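Local structure of phenylalanine--tRNA ligase beta subunit (Bacteroides fragilis, 3IG2) at residues 34-37 with 38-41; 190-193 with 194-198; 65-68 with 69-72; 142-145 with 146-150. The protein supplies the core domain of the beta subunit of the magnesium-dependent tetrameric ligase that charges tRNA(Phe) with phenylalanine at the cost of ATP. All blocks are in the same frame, centred on the assembly; numbering follows the deposited sequence.

Contact 1 of 4, residues 34-37 with 38-41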
ATOM      1  N   ALA B  34      30.651  26.870  11.295  1.00 11.24           N
ATOM      2  CA  ALA B  34      29.758  27.966  11.680  1.00 11.15           C
ATOM      3  C   ALA B  34      28.331  27.484  11.930  1.00 10.93           C
ATOM      4  O   ALA B  34      27.574  28.150  12.618  1.00 10.40           O
ATOM      5  CB  ALA B  34      29.792  29.091  10.639  1.00 10.70           C
ATOM      6  N   TYR B  35      27.976  26.310  11.402  1.00 10.96           N
ATOM      7  CA  TYR B  35      26.697  25.713  11.717  1.00 11.71           C
ATOM      8  C   TYR B  35      26.571  25.481  13.226  1.00 12.49           C
ATOM      9  O   TYR B  35      25.488  25.507  13.769  1.00 12.49           O
ATOM     10  CB  TYR B  35      26.542  24.368  11.026  1.00 12.69           C
ATOM     11  CG  TYR B  35      26.283  24.354   9.528  1.00 12.61           C
ATOM     12  CD1 TYR B  35      25.773  25.470   8.855  1.00 11.62           C
ATOM     13  CD2 TYR B  35      26.518  23.183   8.800  1.00 12.77           C
ATOM     14  CE1 TYR B  35      25.490  25.406   7.490  1.00 13.46           C
ATOM     15  CE2 TYR B  35      26.237  23.099   7.438  1.00 13.34           C
ATOM     16  CZ  TYR B  35      25.724  24.217   6.799  1.00 12.92           C
ATOM     17  OH  TYR B  35      25.469  24.143   5.471  1.00 14.60           O
ATOM     18  N   TYR B  36      27.695  25.260  13.896  1.00 12.68           N
ATOM     19  CA  TYR B  36      27.683  24.903  15.307  1.00 12.93           C
ATOM     20  C   TYR B  36      27.766  26.115  16.259  1.00 13.37           C
ATOM     21  O   TYR B  36      27.722  25.957  17.477  1.00 13.34           O
ATOM     22  CB  TYR B  36      28.804  23.881  15.569  1.00 12.74           C
ATOM     23  CG  TYR B  36      28.610  22.599  14.781  1.00 12.89           C
ATOM     24  CD1 TYR B  36      27.913  21.509  15.336  1.00 12.35           C
ATOM     25  CD2 TYR B  36      29.085  22.477  13.464  1.00 12.27           C
ATOM     26  CE1 TYR B  36      27.712  20.335  14.609  1.00 11.28           C
ATOM     27  CE2 TYR B  36      28.888  21.304  12.739  1.00 11.56           C
ATOM     28  CZ  TYR B  36      28.196  20.240  13.318  1.00 12.42           C
ATOM     29  OH  TYR B  36      28.012  19.079  12.599  1.00 11.33           O
ATOM     30  N   ASP B  37      27.861  27.316  15.700  1.00 13.68           N
ATOM     31  CA  ASP B  37      28.002  28.539  16.496  1.00 14.63           C
ATOM     32  C   ASP B  37      26.930  28.693  17.554  1.00 14.39           C
ATOM     33  O   ASP B  37      25.736  28.668  17.255  1.00 14.02           O
ATOM     34  CB  ASP B  37      27.999  29.763  15.586  1.00 15.66           C
ATOM     35  CG  ASP B  37      29.335  29.980  14.903  1.00 19.18           C
ATOM     36  OD1 ASP B  37      29.368  30.632  13.825  1.00 23.44           O
ATOM     37  OD2 ASP B  37      30.358  29.513  15.459  1.00 23.29           O
ATOM     38  N   GLY B  38      27.369  28.830  18.796  1.00 14.23           N
ATOM     39  CA  GLY B  38      26.463  29.079  19.907  1.00 14.78           C
ATOM     40  C   GLY B  38      25.534  27.931  20.260  1.00 14.72           C
ATOM     41  O   GLY B  38      24.624  28.098  21.068  1.00 14.95           O
ATOM     42  N   LEU B  39      25.744  26.770  19.654  1.00 14.90           N
ATOM     43  CA  LEU B  39      24.914  25.611  19.969  1.00 15.10           C
ATOM     44  C   LEU B  39      25.349  25.031  21.295  1.00 15.61           C
ATOM     45  O   LEU B  39      26.529  25.123  21.659  1.00 15.99           O
ATOM     46  CB  LEU B  39      25.013  24.526  18.903  1.00 14.64           C
ATOM     47  CG  LEU B  39      24.366  24.703  17.523  1.00 14.37           C
ATOM     48  CD1 LEU B  39      24.527  23.385  16.805  1.00 12.34           C
ATOM     49  CD2 LEU B  39      22.877  25.163  17.526  1.00 12.29           C
ATOM     50  N   GLU B  40      24.382  24.452  22.010  1.00 15.38           N
ATOM     51  CA  GLU B  40      24.645  23.766  23.268  1.00 15.06           C
ATOM     52  C   GLU B  40      24.572  22.257  23.080  1.00 14.85           C
ATOM     53  O   GLU B  40      25.256  21.519  23.779  1.00 14.50           O
ATOM     54  CB  GLU B  40      23.664  24.217  24.366  1.00 14.81           C
ATOM     55  N   SER B  41      23.761  21.789  22.134  1.00 14.67           N
ATOM     56  CA  SER B  41      23.587  20.351  21.974  1.00 15.10           C
ATOM     57  C   SER B  41      24.821  19.723  21.322  1.00 14.86           C
ATOM     58  O   SER B  41      25.252  18.641  21.724  1.00 14.99           O
ATOM     59  CB  SER B  41      22.308  20.040  21.194  1.00 15.25           C
ATOM     60  OG  SER B  41      22.277  20.775  19.981  1.00 17.82           O
TER
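Y36 and L39 both turn CG anti to their own carbonyl carbon, with chi1 at -62° and -72°. Across a type II beta turn running from Y36 to L39, these torsions bring the tyrosine ring and the leucine branch together. The turn follows a short 3-10 segment in the loop between strands 30-31 and 48-49. Its closing bond runs from L39 N to Y36 O, 3.1 Å long and fairly straight at 162°. The donor stands above the carbonyl plane, not on a lone pair. G38 takes the third position with positive phi, a common place for glycine in this turn type.

L39 folds back over the turn. Its CB lies 3.4 Å from Y36 O, and its CG is 3.6 Å from the same oxygen. The ring of Y36 meets F67 edge-to-face, and its OH is hydrogen-bonded to Q63 N. Y35 heads elsewhere, and its OH makes a probable, unusually short hydrogen bond with E71 OE2. D37 and G38 form the exposed tip of the turn. At the apolar end, L39 CD1 approaches the Y36 ring obliquely and lies 4.1 Å from Y36 CD1.

Contact 2 of 4, residues 190-193 with 194-198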
ATOM      1  N   LYS B 190      11.906  26.430  14.210  1.00 15.62           N
ATOM      2  CA  LYS B 190      11.657  27.348  13.111  1.00 15.95           C
ATOM      3  C   LYS B 190      12.895  28.169  12.706  1.00 16.09           C
ATOM      4  O   LYS B 190      13.174  28.332  11.512  1.00 15.93           O
ATOM      5  CB  LYS B 190      10.528  28.286  13.509  1.00 15.88           C
ATOM      6  CG  LYS B 190       9.247  28.041  12.740  1.00 18.06           C
ATOM      7  CD  LYS B 190       8.620  26.682  13.002  1.00 18.82           C
ATOM      8  CE  LYS B 190       7.149  26.686  12.561  1.00 19.75           C
ATOM      9  NZ  LYS B 190       6.351  27.822  13.132  1.00 19.22           N
ATOM     10  N   LYS B 191      13.623  28.680  13.700  1.00 15.86           N
ATOM     11  CA  LYS B 191      14.848  29.444  13.455  1.00 16.04           C
ATOM     12  C   LYS B 191      15.797  28.617  12.588  1.00 15.64           C
ATOM     13  O   LYS B 191      16.339  29.096  11.603  1.00 15.10           O
ATOM     14  CB  LYS B 191      15.484  29.875  14.790  1.00 16.28           C
ATOM     15  CG  LYS B 191      16.972  30.245  14.751  1.00 16.93           C
ATOM     16  CD  LYS B 191      17.353  31.073  15.996  1.00 16.57           C
ATOM     17  CE  LYS B 191      18.828  31.448  15.985  1.00 17.39           C
ATOM     18  NZ  LYS B 191      19.235  32.201  17.221  1.00 19.07           N
HETATM   19  N   MSE B 192      15.947  27.345  12.920  1.00 16.04           N
HETATM   20  CA  MSE B 192      16.831  26.476  12.151  1.00 16.59           C
HETATM   21  C   MSE B 192      16.375  26.161  10.729  1.00 15.92           C
HETATM   22  O   MSE B 192      17.197  26.077   9.831  1.00 16.32           O
HETATM   23  CB  MSE B 192      17.071  25.192  12.923  1.00 17.02           C
HETATM   24  CG  MSE B 192      18.113  25.445  13.952  1.00 19.98           C
HETATM   25 SE   MSE B 192      19.756  24.847  13.179  1.00 21.39          SE
HETATM   26  CE  MSE B 192      19.174  23.045  13.643  1.00 15.66           C
ATOM     27  N   LEU B 193      15.079  25.971  10.527  1.00 14.64           N
ATOM     28  CA  LEU B 193      14.557  25.778   9.179  1.00 14.56           C
ATOM     29  C   LEU B 193      14.896  27.003   8.323  1.00 14.96           C
ATOM     30  O   LEU B 193      15.315  26.886   7.172  1.00 15.47           O
ATOM     31  CB  LEU B 193      13.031  25.594   9.241  1.00 14.19           C
ATOM     32  CG  LEU B 193      12.568  24.420  10.090  1.00 12.95           C
ATOM     33  CD1 LEU B 193      11.056  24.392  10.225  1.00 12.34           C
ATOM     34  CD2 LEU B 193      13.084  23.158   9.477  1.00 14.10           C
ATOM     35  N   LYS B 194      14.692  28.177   8.906  1.00 15.30           N
ATOM     36  CA  LYS B 194      14.916  29.435   8.218  1.00 16.09           C
ATOM     37  C   LYS B 194      16.376  29.576   7.805  1.00 15.97           C
ATOM     38  O   LYS B 194      16.679  29.895   6.660  1.00 15.34           O
ATOM     39  CB  LYS B 194      14.524  30.582   9.136  1.00 16.01           C
ATOM     40  CG  LYS B 194      14.761  31.944   8.539  1.00 17.33           C
ATOM     41  CD  LYS B 194      13.684  32.283   7.532  1.00 19.98           C
ATOM     42  CE  LYS B 194      12.492  32.944   8.190  1.00 19.42           C
ATOM     43  NZ  LYS B 194      12.062  34.128   7.386  1.00 21.18           N
ATOM     44  N   ALA B 195      17.276  29.313   8.746  1.00 16.54           N
ATOM     45  CA  ALA B 195      18.701  29.446   8.466  1.00 17.01           C
ATOM     46  C   ALA B 195      19.131  28.504   7.347  1.00 17.00           C
ATOM     47  O   ALA B 195      20.136  28.765   6.700  1.00 17.75           O
ATOM     48  CB  ALA B 195      19.529  29.205   9.724  1.00 16.95           C
ATOM     49  N   PHE B 196      18.370  27.429   7.109  1.00 16.37           N
ATOM     50  CA  PHE B 196      18.703  26.482   6.029  1.00 15.92           C
ATOM     51  C   PHE B 196      17.882  26.604   4.743  1.00 15.90           C
ATOM     52  O   PHE B 196      18.053  25.798   3.829  1.00 15.22           O
ATOM     53  CB  PHE B 196      18.695  25.035   6.537  1.00 15.95           C
ATOM     54  CG  PHE B 196      19.982  24.640   7.198  1.00 14.64           C
ATOM     55  CD1 PHE B 196      20.985  24.000   6.467  1.00 14.76           C
ATOM     56  CD2 PHE B 196      20.202  24.934   8.531  1.00 14.38           C
ATOM     57  CE1 PHE B 196      22.179  23.654   7.068  1.00 13.24           C
ATOM     58  CE2 PHE B 196      21.402  24.617   9.150  1.00 13.50           C
ATOM     59  CZ  PHE B 196      22.394  23.976   8.423  1.00 14.04           C
ATOM     60  N   ASP B 197      17.027  27.624   4.658  1.00 15.70           N
ATOM     61  CA  ASP B 197      16.165  27.831   3.479  1.00 16.51           C
ATOM     62  C   ASP B 197      15.168  26.683   3.302  1.00 15.65           C
ATOM     63  O   ASP B 197      14.873  26.285   2.176  1.00 16.35           O
ATOM     64  CB  ASP B 197      16.991  27.950   2.185  1.00 16.62           C
ATOM     65  CG  ASP B 197      17.815  29.208   2.117  1.00 19.08           C
ATOM     66  OD1 ASP B 197      17.584  30.139   2.921  1.00 21.70           O
ATOM     67  OD2 ASP B 197      18.696  29.270   1.226  1.00 20.60           O
ATOM     68  N   VAL B 198      14.665  26.148   4.407  1.00 14.78           N
ATOM     69  CA  VAL B 198      13.705  25.069   4.359  1.00 14.21           C
ATOM     70  C   VAL B 198      12.351  25.679   4.700  1.00 14.18           C
ATOM     71  O   VAL B 198      12.206  26.253   5.772  1.00 15.29           O
ATOM     72  CB  VAL B 198      14.102  23.959   5.359  1.00 14.15           C
ATOM     73  CG1 VAL B 198      13.055  22.867   5.378  1.00 13.10           C
ATOM     74  CG2 VAL B 198      15.498  23.400   4.980  1.00 13.95           C
TER
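L193 and V198 close the end of helix 190-195 in a Schellman motif. D197, with positive phi, is the C-prime residue. V198 N reaches back to L193 O in a bond of 2.9 Å and 168°, and D197 N bonds to K194 O at 3.0 Å. F196 N adds only weak bonds, to L193 O and to M192 O. Before the turn, ordinary helical bonds join K194 N to K190 O and A195 N to K191 O.

The tight side is apolar. L193 CD2 and V198 CG1 meet at 4.1 Å, the hydrophobic pairing across the turn that goes with this motif. L193 also packs on V202 of strand 200-207, while V198 packs on I73 of helix 66-75. M192, a selenomethionine, sets SE 4.4 Å from F196 CE2. M192 O lies at the edge of the F196 ring, in its plane, 3.5 Å from CD2. That ring also meets the ring of Y35 and lies nearly parallel to that of F67.

The other side faces solvent. K190, K191, K194 and D197 are all exposed. K194 keeps CB 3.4 Å from K191 O, but with CG anti to its backbone N (chi1 178°) the bent chain leads away from the helix.

The chemistry divides the same way. Charged side chains stay on the solvent side, while backbone donors past the last turn, V198 N and D197 N, satisfy L193 O and K194 O, carbonyls that the helix can no longer serve.

Contact 3 of 4, residues 65-68 with 69-72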
ATOM      1  N   LEU B  65      24.507  14.486  12.165  1.00 11.33           N
ATOM      2  CA  LEU B  65      23.914  14.340  10.833  1.00 12.44           C
ATOM      3  C   LEU B  65      22.935  15.429  10.432  1.00 12.48           C
ATOM      4  O   LEU B  65      22.650  15.623   9.234  1.00 13.94           O
ATOM      5  CB  LEU B  65      23.185  12.998  10.722  1.00 13.10           C
ATOM      6  CG  LEU B  65      24.065  11.734  10.862  1.00 11.83           C
ATOM      7  CD1 LEU B  65      23.217  10.544  10.581  1.00 12.22           C
ATOM      8  CD2 LEU B  65      25.224  11.802   9.911  1.00 14.24           C
ATOM      9  N   LEU B  66      22.376  16.125  11.403  1.00 11.82           N
ATOM     10  CA  LEU B  66      21.218  16.980  11.125  1.00 11.75           C
ATOM     11  C   LEU B  66      21.398  17.888   9.914  1.00 12.70           C
ATOM     12  O   LEU B  66      20.544  17.916   8.999  1.00 13.06           O
ATOM     13  CB  LEU B  66      20.932  17.861  12.335  1.00 11.85           C
ATOM     14  CG  LEU B  66      19.896  18.957  12.147  1.00 11.49           C
ATOM     15  CD1 LEU B  66      18.529  18.345  11.887  1.00 11.94           C
ATOM     16  CD2 LEU B  66      19.863  19.802  13.399  1.00 12.93           C
ATOM     17  N   PHE B  67      22.482  18.666   9.927  1.00 12.50           N
ATOM     18  CA  PHE B  67      22.625  19.761   8.965  1.00 12.48           C
ATOM     19  C   PHE B  67      22.696  19.313   7.507  1.00 12.63           C
ATOM     20  O   PHE B  67      22.093  19.938   6.632  1.00 12.35           O
ATOM     21  CB  PHE B  67      23.816  20.639   9.323  1.00 11.40           C
ATOM     22  CG  PHE B  67      23.738  21.206  10.714  1.00 13.85           C
ATOM     23  CD1 PHE B  67      22.646  21.961  11.110  1.00 14.34           C
ATOM     24  CD2 PHE B  67      24.765  20.998  11.622  1.00 14.13           C
ATOM     25  CE1 PHE B  67      22.587  22.498  12.388  1.00 17.08           C
ATOM     26  CE2 PHE B  67      24.712  21.534  12.900  1.00 14.17           C
ATOM     27  CZ  PHE B  67      23.633  22.273  13.287  1.00 16.09           C
ATOM     28  N   GLY B  68      23.399  18.215   7.252  1.00 12.43           N
ATOM     29  CA  GLY B  68      23.432  17.687   5.914  1.00 12.56           C
ATOM     30  C   GLY B  68      22.041  17.358   5.406  1.00 12.49           C
ATOM     31  O   GLY B  68      21.735  17.602   4.250  1.00 11.82           O
ATOM     32  N   GLY B  69      21.210  16.783   6.268  1.00 12.07           N
ATOM     33  CA  GLY B  69      19.823  16.484   5.900  1.00 11.66           C
ATOM     34  C   GLY B  69      19.012  17.747   5.607  1.00 11.43           C
ATOM     35  O   GLY B  69      18.165  17.739   4.720  1.00 11.92           O
ATOM     36  N   LEU B  70      19.263  18.829   6.343  1.00 10.57           N
ATOM     37  CA  LEU B  70      18.554  20.083   6.083  1.00  9.64           C
ATOM     38  C   LEU B  70      18.991  20.664   4.748  1.00  9.78           C
ATOM     39  O   LEU B  70      18.162  21.173   4.030  1.00 10.14           O
ATOM     40  CB  LEU B  70      18.741  21.110   7.199  1.00  8.96           C
ATOM     41  CG  LEU B  70      18.168  20.786   8.578  1.00  8.17           C
ATOM     42  CD1 LEU B  70      18.495  21.908   9.536  1.00  8.19           C
ATOM     43  CD2 LEU B  70      16.662  20.509   8.560  1.00  7.58           C
ATOM     44  N   GLU B  71      20.278  20.572   4.424  1.00  9.59           N
ATOM     45  CA  GLU B  71      20.778  20.931   3.089  1.00 10.61           C
ATOM     46  C   GLU B  71      20.088  20.113   1.981  1.00 10.45           C
ATOM     47  O   GLU B  71      19.659  20.675   0.969  1.00  9.84           O
ATOM     48  CB  GLU B  71      22.284  20.739   2.988  1.00 10.16           C
ATOM     49  CG  GLU B  71      23.127  21.679   3.832  1.00 12.64           C
ATOM     50  CD  GLU B  71      24.581  21.199   3.950  1.00 15.19           C
ATOM     51  OE1 GLU B  71      24.869  20.083   3.481  1.00 17.26           O
ATOM     52  OE2 GLU B  71      25.446  21.933   4.476  1.00 16.51           O
ATOM     53  N   SER B  72      19.970  18.799   2.203  1.00  9.91           N
ATOM     54  CA  SER B  72      19.321  17.889   1.248  1.00  9.29           C
ATOM     55  C   SER B  72      17.857  18.254   1.039  1.00  9.03           C
ATOM     56  O   SER B  72      17.375  18.216  -0.082  1.00  9.43           O
ATOM     57  CB  SER B  72      19.419  16.429   1.712  1.00  9.18           C
ATOM     58  OG  SER B  72      20.762  15.975   1.780  1.00  8.78           O
TER
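E71 N donates to F67 O in a bond of 2.9 Å and 169°, nearly along the C=O axis. One residue earlier, L70 N meets L66 O at 3.1 Å, in the carbonyl plane. S72 N reaches G68 O at 3.0 Å, tilted 21° from the plane of the G68 carbonyl. S72 OG lies 3.1 Å from G68 O, where the bond is not settled, and is also hydrogen-bonded to N27 ND2. The bond from G69 N to L65 O is weak. These bonds belong to the N-terminal part of helix 66-75.

Around this backbone, E71 lays its side chain against the earlier turn. Its CG is 3.5 Å from F67 O, and its OE1 sits 3.7 Å from the CA of G68. OE2 is turned toward Y35 OH. On the buried side L66 swings CG anti to its backbone N (chi1 171°), which carries CD1 to 4.1 Å from L70 CG. The two leucines cross obliquely. L70 CD1 also approaches the F67 ring at a slant, 4.4 Å from its CD1.

The start of the helix is buried against the large sheet. L65 and L66 pack on Y204 of strand 200-207, and L65 also touches H114 and W118 of strand 109-121. L66 and F67 touch M192 of helix 190-195.

Contact 4 of 4, residues 142-145 with 146-150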
ATOM      1  N   ALA B 142       6.258   6.680  15.626  1.00  2.00           N
ATOM      2  CA  ALA B 142       5.909   5.345  15.034  1.00  2.00           C
ATOM      3  C   ALA B 142       7.092   4.723  14.216  1.00  2.00           C
ATOM      4  O   ALA B 142       7.353   3.519  14.197  1.00  2.56           O
ATOM      5  CB  ALA B 142       4.565   5.392  14.179  1.00  2.00           C
ATOM      6  N   TYR B 143       7.737   5.590  13.364  1.00  2.00           N
ATOM      7  CA  TYR B 143       8.869   5.098  12.570  1.00  2.00           C
ATOM      8  C   TYR B 143       9.998   4.653  13.511  1.00  2.00           C
ATOM      9  O   TYR B 143      10.636   3.620  13.306  1.00  2.00           O
ATOM     10  CB  TYR B 143       9.363   6.151  11.550  1.00  2.00           C
ATOM     11  CG  TYR B 143       8.353   6.576  10.483  1.00  2.00           C
ATOM     12  CD1 TYR B 143       7.928   5.681   9.495  1.00  2.00           C
ATOM     13  CD2 TYR B 143       7.849   7.884  10.454  1.00  2.00           C
ATOM     14  CE1 TYR B 143       7.005   6.081   8.517  1.00  2.00           C
ATOM     15  CE2 TYR B 143       6.928   8.289   9.485  1.00  2.00           C
ATOM     16  CZ  TYR B 143       6.519   7.388   8.520  1.00  2.00           C
ATOM     17  OH  TYR B 143       5.618   7.814   7.570  1.00  2.00           O
ATOM     18  N   VAL B 144      10.235   5.422  14.562  1.00  2.00           N
ATOM     19  CA  VAL B 144      11.269   5.095  15.549  1.00  2.25           C
ATOM     20  C   VAL B 144      10.899   3.803  16.288  1.00  3.85           C
ATOM     21  O   VAL B 144      11.738   2.940  16.475  1.00  3.73           O
ATOM     22  CB  VAL B 144      11.585   6.288  16.514  1.00  2.05           C
ATOM     23  CG1 VAL B 144      12.678   5.792  17.555  1.00  2.00           C
ATOM     24  CG2 VAL B 144      12.030   7.559  15.784  1.00  2.32           C
ATOM     25  N   GLU B 145       9.626   3.655  16.655  1.00  7.13           N
ATOM     26  CA  GLU B 145       9.171   2.478  17.419  1.00 10.03           C
ATOM     27  C   GLU B 145       9.381   1.206  16.594  1.00 11.78           C
ATOM     28  O   GLU B 145       9.833   0.177  17.101  1.00 12.04           O
ATOM     29  CB  GLU B 145       7.706   2.602  17.812  1.00 10.56           C
ATOM     30  CG  GLU B 145       7.098   1.232  18.167  1.00 12.96           C
ATOM     31  CD  GLU B 145       5.878   1.298  19.024  1.00 15.06           C
ATOM     32  OE1 GLU B 145       5.241   2.352  19.122  1.00 13.97           O
ATOM     33  OE2 GLU B 145       5.535   0.254  19.616  1.00 21.41           O
ATOM     34  N   ASN B 146       9.086   1.301  15.299  1.00 13.17           N
ATOM     35  CA  ASN B 146       9.170   0.143  14.412  1.00 13.56           C
ATOM     36  C   ASN B 146      10.606  -0.229  14.088  1.00 14.16           C
ATOM     37  O   ASN B 146      10.926  -1.416  13.886  1.00 13.77           O
ATOM     38  CB  ASN B 146       8.314   0.365  13.171  1.00 13.55           C
ATOM     39  CG  ASN B 146       6.840   0.221  13.477  1.00 15.01           C
ATOM     40  OD1 ASN B 146       6.457  -0.601  14.325  1.00 16.92           O
ATOM     41  ND2 ASN B 146       6.001   1.017  12.808  1.00 13.12           N
ATOM     42  N   ILE B 147      11.475   0.777  14.083  1.00 13.22           N
ATOM     43  CA  ILE B 147      12.910   0.524  14.019  1.00 13.73           C
ATOM     44  C   ILE B 147      13.349  -0.214  15.272  1.00 14.42           C
ATOM     45  O   ILE B 147      14.037  -1.245  15.174  1.00 15.27           O
ATOM     46  CB  ILE B 147      13.744   1.806  13.825  1.00 12.85           C
ATOM     47  CG1 ILE B 147      13.543   2.342  12.412  1.00 12.50           C
ATOM     48  CG2 ILE B 147      15.216   1.499  13.977  1.00 12.15           C
ATOM     49  CD1 ILE B 147      14.011   3.755  12.230  1.00  9.21           C
ATOM     50  N   PHE B 148      12.955   0.281  16.442  1.00 14.36           N
ATOM     51  CA  PHE B 148      13.302  -0.418  17.680  1.00 14.90           C
ATOM     52  C   PHE B 148      12.838  -1.882  17.670  1.00 14.55           C
ATOM     53  O   PHE B 148      13.600  -2.769  18.042  1.00 15.27           O
ATOM     54  CB  PHE B 148      12.769   0.297  18.917  1.00 14.33           C
ATOM     55  CG  PHE B 148      13.434   1.613  19.199  1.00 15.62           C
ATOM     56  CD1 PHE B 148      14.662   1.946  18.619  1.00 14.37           C
ATOM     57  CD2 PHE B 148      12.856   2.504  20.082  1.00 14.00           C
ATOM     58  CE1 PHE B 148      15.279   3.130  18.910  1.00 15.78           C
ATOM     59  CE2 PHE B 148      13.474   3.704  20.367  1.00 16.53           C
ATOM     60  CZ  PHE B 148      14.698   4.015  19.779  1.00 15.89           C
ATOM     61  N   LYS B 149      11.599  -2.126  17.254  1.00 13.97           N
ATOM     62  CA  LYS B 149      11.061  -3.482  17.170  1.00 13.15           C
ATOM     63  C   LYS B 149      11.887  -4.354  16.241  1.00 13.43           C
ATOM     64  O   LYS B 149      12.137  -5.532  16.538  1.00 12.44           O
ATOM     65  CB  LYS B 149       9.612  -3.456  16.687  1.00 13.72           C
ATOM     66  CG  LYS B 149       8.666  -2.945  17.729  1.00 13.00           C
ATOM     67  CD  LYS B 149       7.234  -2.899  17.214  1.00 14.24           C
ATOM     68  CE  LYS B 149       6.263  -2.808  18.377  1.00 14.32           C
ATOM     69  NZ  LYS B 149       4.844  -2.632  17.933  1.00 16.63           N
ATOM     70  N   ARG B 150      12.306  -3.759  15.117  1.00 13.12           N
ATOM     71  CA  ARG B 150      13.098  -4.446  14.117  1.00 13.69           C
ATOM     72  C   ARG B 150      14.433  -4.862  14.725  1.00 13.94           C
ATOM     73  O   ARG B 150      14.971  -5.915  14.386  1.00 14.06           O
ATOM     74  CB  ARG B 150      13.294  -3.550  12.891  1.00 13.83           C
ATOM     75  CG  ARG B 150      13.871  -4.235  11.652  1.00 15.26           C
ATOM     76  CD  ARG B 150      13.659  -5.727  11.711  1.00 16.13           C
ATOM     77  NE  ARG B 150      13.081  -6.235  10.488  1.00 18.39           N
ATOM     78  CZ  ARG B 150      12.944  -7.527  10.210  1.00 17.88           C
ATOM     79  NH1 ARG B 150      13.337  -8.441  11.090  1.00 18.78           N
ATOM     80  NH2 ARG B 150      12.412  -7.900   9.056  1.00 18.56           N
TER
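A142 opens this stretch of helix 134-150 by accepting N146 N at its O atom, 3.0 Å away. The N146 side chain folds over the same carbonyl, but its amide nitrogen is badly angled for a bond. Next, Y143 O takes I147 N at 3.1 Å. I147 CG1 also rests 3.3 Å from that oxygen. The Y143 ring meets F22 edge-to-face.

V144 makes the main apolar contact. Its carbonyl accepts F148 N at 2.9 Å, and the two side chains run alongside each other. With CG1 anti to the backbone N (chi1 178°), that methyl comes over one face of the F148 ring. It lies 3.8 Å from the ring centroid and 26° off the normal, a CH-pi contact offset toward the rim.

E145 comes last. Its O receives K149 N at 2.9 Å. Its extended side chain brings OE2 to 3.4 Å from K149 NZ, a salt bridge with only a weak hydrogen bond. The stronger partner of K149 NZ is E40 OE2 of the second subunit, so its charge is probably shared between two carboxylates.

The helix packs on the large mixed sheet, consistent with a class II synthetase-like core. V144 packs on A205 and F185, and F148 on L207 and A183, in strands 200-207 and 181-188. On another flank N146 and I147 touch Q16 of helix 6-19.

Overall arrangement
Along the chain the contacts come in the order 1, 3, 4, 2. Each is local and closes only a turn of backbone; none nests in or crosses another. Contact 1 shapes the loop between strands 30-31 and 48-49, contact 3 begins helix 66-75, contact 4 lies in helix 134-150 and contact 2 ends helix 190-195. Contacts 1, 2 and 3 form one cluster, joined by the rings of Y35, F67 and F196, so three separate parts of the sequence meet there. Within the chain contact 4 stands apart, its centre about 29 Å from that of contact 1, but it reaches E40, in the contact 1 loop, of the second subunit. Strand 200-207 is touched by contacts 2, 3 and 4.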